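Long-range contacts in lectin 2 (Agrocybe aegerita, PDB 4TQM), which binds N-acetylglucosamine as a beta-propeller lectin and so probably recognises glycans that carry this sugar: residues K58-I63 with V75-A80; G81-V86 with D95-V100. The protein carries 1 engineered substitution. All coordinates share one frame; numbering follows the deposited sequence.

Contacts 1 and 2 are successive halves of a single four-stranded antiparallel sheet, one of seven such sheets arranged as propeller blades. Contact 1 pairs strands 60-64 and 73-77, its centre about 16 Å from the centre of the chain; contact 2 pairs strands 82-85 and 98-101 farther out, at about 22 Å. Along the chain the first closes before the second opens, and their centres lie about 10 Å apart. Strands 73-77 and 82-85 are neighbours in the sheet, probably joined by a hydrogen bond between Gly76 O and Tyr83 N. Both contacts touch the same N-acetylglucosamine, so one blade contributes to its site from an inner and an outer strand pair.

Contact 1: residues K58-I63 with V75-A80. With NAG (2-acetamido-2-deoxy-beta-D-glucopyranose), chain B; GAL (beta-D-galactopyranose), chain C.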
loop_
_atom_site.group_PDB
_atom_site.type_symbol
_atom_site.label_atom_id
_atom_site.label_comp_id
_atom_site.label_asym_id
_atom_site.label_seq_id
_atom_site.Cartn_x
_atom_site.Cartn_y
_atom_site.Cartn_z
ATOM N N LYS A 58 6.006 4.753 -16.538
ATOM C CA LYS A 58 7.025 3.789 -16.941
ATOM C C LYS A 58 7.756 3.162 -15.764
ATOM O O LYS A 58 8.370 2.102 -15.899
ATOM C CB LYS A 58 8.059 4.457 -17.851
ATOM C CG LYS A 58 7.622 4.651 -19.285
ATOM C CD LYS A 58 8.830 4.900 -20.178
ATOM C CE LYS A 58 8.425 5.001 -21.639
ATOM N NZ LYS A 58 7.464 6.115 -21.861
ATOM N N HIS A 59 7.701 3.814 -14.610
ATOM C CA HIS A 59 8.583 3.435 -13.516
ATOM C C HIS A 59 7.874 3.303 -12.185
ATOM O O HIS A 59 6.794 3.863 -11.983
ATOM C CB HIS A 59 9.730 4.439 -13.413
ATOM C CG HIS A 59 10.406 4.696 -14.721
ATOM N ND1 HIS A 59 10.428 5.937 -15.319
ATOM C CD2 HIS A 59 11.054 3.860 -15.566
ATOM C CE1 HIS A 59 11.076 5.858 -16.468
ATOM N NE2 HIS A 59 11.466 4.608 -16.642
ATOM N N VAL A 60 8.486 2.555 -11.274
ATOM C CA VAL A 60 7.880 2.368 -9.960
ATOM C C VAL A 60 8.822 2.891 -8.880
ATOM O O VAL A 60 10.015 2.631 -8.924
ATOM C CB VAL A 60 7.525 0.887 -9.708
ATOM C CG1 VAL A 60 7.039 0.685 -8.280
ATOM C CG2 VAL A 60 6.462 0.418 -10.703
ATOM N N ARG A 61 8.297 3.650 -7.924
ATOM C CA ARG A 61 9.149 4.223 -6.886
ATOM C C ARG A 61 8.611 3.949 -5.488
ATOM O O ARG A 61 7.500 4.357 -5.144
ATOM C CB ARG A 61 9.358 5.721 -7.122
ATOM C CG ARG A 61 10.302 6.018 -8.279
ATOM C CD ARG A 61 10.177 7.453 -8.762
ATOM N NE ARG A 61 8.985 7.663 -9.584
ATOM C CZ ARG A 61 8.698 8.809 -10.197
ATOM N NH1 ARG A 61 9.517 9.849 -10.083
ATOM N NH2 ARG A 61 7.595 8.917 -10.929
ATOM N N LEU A 62 9.416 3.250 -4.692
ATOM C CA LEU A 62 8.996 2.763 -3.384
ATOM C C LEU A 62 10.068 2.984 -2.319
ATOM O O LEU A 62 11.155 3.502 -2.598
ATOM C CB LEU A 62 8.677 1.268 -3.461
ATOM C CG LEU A 62 7.652 0.805 -4.497
ATOM C CD1 LEU A 62 7.503 -0.710 -4.480
ATOM C CD2 LEU A 62 6.320 1.475 -4.245
ATOM N N ILE A 63 9.741 2.576 -1.096
ATOM C CA ILE A 63 10.663 2.606 0.031
ATOM C C ILE A 63 10.678 1.227 0.685
ATOM O O ILE A 63 9.623 0.653 0.952
ATOM C CB ILE A 63 10.226 3.640 1.084
ATOM C CG1 ILE A 63 10.310 5.058 0.517
ATOM C CG2 ILE A 63 11.089 3.528 2.339
ATOM C CD1 ILE A 63 11.723 5.599 0.439
ATOM N N VAL A 75 13.972 3.085 -3.293
ATOM C CA VAL A 75 14.071 2.090 -4.357
ATOM C C VAL A 75 13.306 2.531 -5.600
ATOM O O VAL A 75 12.171 2.998 -5.505
ATOM C CB VAL A 75 13.533 0.718 -3.900
ATOM C CG1 VAL A 75 13.797 -0.341 -4.961
ATOM C CG2 VAL A 75 14.162 0.312 -2.572
ATOM N N GLY A 76 13.931 2.377 -6.763
ATOM C CA GLY A 76 13.317 2.767 -8.017
ATOM C C GLY A 76 13.487 1.761 -9.142
ATOM O O GLY A 76 14.600 1.486 -9.592
ATOM N N PHE A 77 12.364 1.208 -9.590
ATOM C CA PHE A 77 12.312 0.371 -10.775
ATOM C C PHE A 77 12.275 1.281 -11.998
ATOM O O PHE A 77 11.205 1.794 -12.378
ATOM C CB PHE A 77 11.061 -0.512 -10.749
ATOM C CG PHE A 77 11.004 -1.464 -9.581
ATOM C CD1 PHE A 77 11.456 -2.770 -9.713
ATOM C CD2 PHE A 77 10.486 -1.059 -8.360
ATOM C CE1 PHE A 77 11.400 -3.653 -8.646
ATOM C CE2 PHE A 77 10.429 -1.938 -7.285
ATOM C CZ PHE A 77 10.887 -3.235 -7.430
ATOM N N GLY A 78 13.449 1.485 -12.592
ATOM C CA GLY A 78 13.620 2.387 -13.719
ATOM C C GLY A 78 13.799 1.657 -15.036
ATOM O O GLY A 78 13.214 0.595 -15.239
ATOM N N ASN A 79 14.608 2.216 -15.932
ATOM C CA ASN A 79 14.741 1.649 -17.272
ATOM C C ASN A 79 15.701 0.463 -17.368
ATOM O O ASN A 79 15.307 -0.633 -17.766
ATOM C CB ASN A 79 15.122 2.732 -18.284
ATOM C CG ASN A 79 13.976 3.684 -18.573
ATOM O OD1 ASN A 79 12.805 3.295 -18.536
ATOM N ND2 ASN A 79 14.306 4.941 -18.857
ATOM N N ALA A 80 16.957 0.680 -16.998
ATOM C CA ALA A 80 17.974 -0.354 -17.158
ATOM C C ALA A 80 18.010 -1.343 -15.993
ATOM O O ALA A 80 18.753 -2.328 -16.031
ATOM C CB ALA A 80 19.347 0.276 -17.374
HETATM C C1 NAG B . 18.884 6.597 -16.022
HETATM C C2 NAG B . 18.099 6.520 -14.713
HETATM C C3 NAG B . 18.652 7.506 -13.693
HETATM C C4 NAG B . 20.155 7.306 -13.546
HETATM C C5 NAG B . 20.812 7.443 -14.915
HETATM C C6 NAG B . 22.322 7.257 -14.837
HETATM C C7 NAG B . 15.844 5.756 -15.119
HETATM C C8 NAG B . 14.395 6.099 -15.312
HETATM N N2 NAG B . 16.689 6.771 -14.955
HETATM O O3 NAG B . 18.013 7.313 -12.455
HETATM O O4 NAG B . 20.691 8.254 -12.649
HETATM O O5 NAG B . 20.276 6.473 -15.791
HETATM O O6 NAG B . 22.595 5.931 -14.441
HETATM O O7 NAG B . 16.217 4.584 -15.125
HETATM C C1 GAL C . 18.085 5.611 -20.655
HETATM C C2 GAL C . 17.686 5.417 -19.197
HETATM C C3 GAL C . 18.831 5.854 -18.292
HETATM C C4 GAL C . 20.125 5.148 -18.695
HETATM C C5 GAL C . 20.365 5.277 -20.199
HETATM C C6 GAL C . 21.587 4.472 -20.633
HETATM O O2 GAL C . 16.525 6.166 -18.902
HETATM O O3 GAL C . 18.510 5.548 -16.954
HETATM O O4 GAL C . 20.053 3.787 -18.323
HETATM O O5 GAL C . 19.230 4.826 -20.913
HETATM O O6 GAL C . 21.712 4.515 -22.039
HETATM O O HOH W 1 10.354 0.359 -15.096
#
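His59 reaches across to Asn79 through its ring edge: His59 NE2 donates to Asn79 OD1 at 2.7 Å, with the oxygen in the imidazole plane. The ring and amide planes are 63° apart, and the donor stands above the amide's carbonyl plane, away from a lone pair. The first torsion of His59 (chi1 -50°) sets the ring beside its backbone N, where ND1 can take up the N-H of Leu55; a neutral ring protonated at NE2 is consistent with both bonds. With OD1 committed to His59, ND2 of Asn79 faces the galactose O2, at a modelled separation too short to be taken at face value. Asn79 N donates almost straight to NAG O7, the acetamide oxygen, at 3.0 Å (N-H...O 177°). The acetamide methyl, NAG C8, lies over the His59 ring, 3.5 Å from His59 CE1, and Lys58 CB covers the opposite face.

Beyond the site the strands pack closely. Val60 and Phe77 exchange both backbone bonds, and Val60 CB sits 3.8 Å from Phe77 CD2, the two side chains lying alongside each other. Leu62 and Val75 form the next hydrogen-bonded pair, and Leu62 CD1 approaches Phe77 CE2 to 4.2 Å. Phe77 and Val75 also pack against strand 117-121. The looser margin is at Lys58, whose ammonium-bearing chain extends clear of residues 75-80; here a water lies 2.8 Å from Lys58 O and 2.9 Å from Gly78 O, joining backbones that have parted from the ladder. Linked through GAL O3, the two sugars rest where this antiparallel hairpin of a propeller blade frays into loops; the strand ends contribute to a carbohydrate site completed by Asn46, Gly52 and Trp54, which also hydrogen-bond the N-acetylglucosamine.

Contact 2: residues G81-V86 with D95-V100; sequences GVYVSV and DPPKMV. With NAG (2-acetamido-2-deoxy-beta-D-glucopyranose), chain B.
Met99 lies against one face of the Tyr83 ring in a Met-aromatic contact. Its CB stands over the ring near the rim, and the sulfur lies obliquely, 5.4 Å from the ring centroid. The chain runs out extended and then bends at its last torsion (chi3 -62°), which brings Met99 CE back to 3.4 Å from Tyr83 CZ and close beside the phenol oxygen. Gly81 adopts a backbone conformation that hardly any other residue could, and lies beside the methionine methyl. N-acetylglucosamine lies on the other side of the ring plane, its O7 approaching obliquely to 3.7 Å from Tyr83 CE2.

Pro97, the third residue with much buried surface, meets strand 82-85 through CB and CG. Pro97 CB is 3.3 Å from Ser85 OG, a hydroxyl already hydrogen-bonded to Ala94 O, and Pro97 CG is 4.1 Å from Tyr83 CD1, so the proline spans two residues of the same face. Just before it the Asp95-Pro96 peptide is cis.

Val84 and Lys98 share both backbone bonds, and Val100 N meets Val82 O at 2.9 Å. On the other face of the sheet Val100 CG1 packs on Val84 CG2 at 3.8 Å, the side chains crossing at about a right angle. The short strand axes meet at 129°, well away from exact antiparallel. Strand 82-85 is flanked by strand 73-77, whose Val75 and Phe77 pack against Val82, and by the outermost strand 98-101, while Ser85 and Asp95 reach strand 41-44 of the preceding sheet.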
loop_
_atom_site.group_PDB
_atom_site.type_symbol
_atom_site.label_atom_id
_atom_site.label_comp_id
_atom_site.label_asym_id
_atom_site.label_seq_id
_atom_site.Cartn_x
_atom_site.Cartn_y
_atom_site.Cartn_z
ATOM N N GLY A 81 17.204 -1.086 -14.966
ATOM C CA GLY A 81 17.149 -1.968 -13.814
ATOM C C GLY A 81 16.635 -1.291 -12.559
ATOM O O GLY A 81 15.942 -0.273 -12.628
ATOM N N VAL A 82 16.972 -1.856 -11.405
ATOM C CA VAL A 82 16.536 -1.296 -10.133
ATOM C C VAL A 82 17.647 -0.483 -9.468
ATOM O O VAL A 82 18.780 -0.950 -9.342
ATOM C CB VAL A 82 16.053 -2.397 -9.171
ATOM C CG1 VAL A 82 15.560 -1.787 -7.866
ATOM C CG2 VAL A 82 14.951 -3.225 -9.825
ATOM N N TYR A 83 17.311 0.735 -9.051
ATOM C CA TYR A 83 18.248 1.629 -8.383
ATOM C C TYR A 83 17.908 1.757 -6.906
ATOM O O TYR A 83 16.736 1.805 -6.534
ATOM C CB TYR A 83 18.211 3.010 -9.029
ATOM C CG TYR A 83 18.724 3.033 -10.447
ATOM C CD1 TYR A 83 20.017 3.453 -10.730
ATOM C CD2 TYR A 83 17.916 2.632 -11.503
ATOM C CE1 TYR A 83 20.491 3.476 -12.026
ATOM C CE2 TYR A 83 18.382 2.650 -12.802
ATOM C CZ TYR A 83 19.670 3.075 -13.058
ATOM O OH TYR A 83 20.136 3.097 -14.352
ATOM N N VAL A 84 18.937 1.817 -6.065
ATOM C CA VAL A 84 18.742 1.935 -4.627
ATOM C C VAL A 84 19.631 3.029 -4.034
ATOM O O VAL A 84 20.853 2.987 -4.173
ATOM C CB VAL A 84 19.039 0.603 -3.900
ATOM C CG1 VAL A 84 18.826 0.756 -2.399
ATOM C CG2 VAL A 84 18.168 -0.527 -4.451
ATOM N N SER A 85 19.003 4.012 -3.394
ATOM C CA SER A 85 19.704 4.997 -2.578
ATOM C C SER A 85 19.537 4.619 -1.112
ATOM O O SER A 85 18.479 4.840 -0.515
ATOM C CB SER A 85 19.158 6.408 -2.820
ATOM O OG SER A 85 19.700 6.983 -3.997
ATOM N N VAL A 86 20.586 4.031 -0.546
ATOM C CA VAL A 86 20.557 3.535 0.824
ATOM C C VAL A 86 20.426 4.674 1.835
ATOM O O VAL A 86 21.016 5.742 1.666
ATOM C CB VAL A 86 21.819 2.695 1.134
ATOM C CG1 VAL A 86 21.827 2.223 2.581
ATOM C CG2 VAL A 86 21.903 1.506 0.194
ATOM N N ASP A 95 23.614 9.422 -2.817
ATOM C CA ASP A 95 23.407 10.090 -4.094
ATOM C C ASP A 95 24.766 10.163 -4.780
ATOM O O ASP A 95 25.684 10.801 -4.264
ATOM C CB ASP A 95 22.856 11.498 -3.859
ATOM C CG ASP A 95 22.336 12.151 -5.131
ATOM O OD1 ASP A 95 22.592 11.625 -6.233
ATOM O OD2 ASP A 95 21.675 13.208 -5.024
ATOM N N PRO A 96 24.910 9.512 -5.947
ATOM C CA PRO A 96 23.897 8.795 -6.734
ATOM C C PRO A 96 23.528 7.427 -6.162
ATOM O O PRO A 96 24.256 6.898 -5.321
ATOM C CB PRO A 96 24.591 8.613 -8.086
ATOM C CG PRO A 96 26.031 8.496 -7.731
ATOM C CD PRO A 96 26.237 9.456 -6.589
ATOM N N PRO A 97 22.395 6.861 -6.611
ATOM C CA PRO A 97 22.021 5.501 -6.215
ATOM C C PRO A 97 22.887 4.461 -6.918
ATOM O O PRO A 97 23.662 4.803 -7.813
ATOM C CB PRO A 97 20.578 5.383 -6.714
ATOM C CG PRO A 97 20.506 6.334 -7.864
ATOM C CD PRO A 97 21.359 7.496 -7.445
ATOM N N LYS A 98 22.755 3.204 -6.510
ATOM C CA LYS A 98 23.421 2.103 -7.192
ATOM C C LYS A 98 22.385 1.231 -7.889
ATOM O O LYS A 98 21.302 0.996 -7.346
ATOM C CB LYS A 98 24.222 1.265 -6.192
ATOM C CG LYS A 98 25.614 1.820 -5.880
ATOM C CD LYS A 98 26.125 1.347 -4.524
ATOM C CE LYS A 98 25.834 -0.128 -4.280
ATOM N NZ LYS A 98 26.506 -1.028 -5.257
ATOM N N MET A 99 22.702 0.764 -9.094
ATOM C CA MET A 99 21.841 -0.215 -9.748
ATOM C C MET A 99 22.166 -1.602 -9.225
ATOM O O MET A 99 23.256 -2.122 -9.463
ATOM C CB MET A 99 21.987 -0.208 -11.267
ATOM C CG MET A 99 21.222 -1.372 -11.902
ATOM S SD MET A 99 21.420 -1.521 -13.676
ATOM C CE MET A 99 20.717 0.035 -14.183
ATOM N N VAL A 100 21.211 -2.202 -8.526
ATOM C CA VAL A 100 21.465 -3.452 -7.825
ATOM C C VAL A 100 21.135 -4.680 -8.668
ATOM O O VAL A 100 21.610 -5.780 -8.384
ATOM C CB VAL A 100 20.710 -3.496 -6.485
ATOM C CG1 VAL A 100 21.221 -2.398 -5.568
ATOM C CG2 VAL A 100 19.212 -3.347 -6.710
HETATM C C1 NAG B . 18.884 6.597 -16.022
HETATM C C2 NAG B . 18.099 6.520 -14.713
HETATM C C3 NAG B . 18.652 7.506 -13.693
HETATM C C4 NAG B . 20.155 7.306 -13.546
HETATM C C5 NAG B . 20.812 7.443 -14.915
HETATM C C6 NAG B . 22.322 7.257 -14.837
HETATM C C7 NAG B . 15.844 5.756 -15.119
HETATM C C8 NAG B . 14.395 6.099 -15.312
HETATM N N2 NAG B . 16.689 6.771 -14.955
HETATM O O3 NAG B . 18.013 7.313 -12.455
HETATM O O4 NAG B . 20.691 8.254 -12.649
HETATM O O5 NAG B . 20.276 6.473 -15.791
HETATM O O6 NAG B . 22.595 5.931 -14.441
HETATM O O7 NAG B . 16.217 4.584 -15.125
#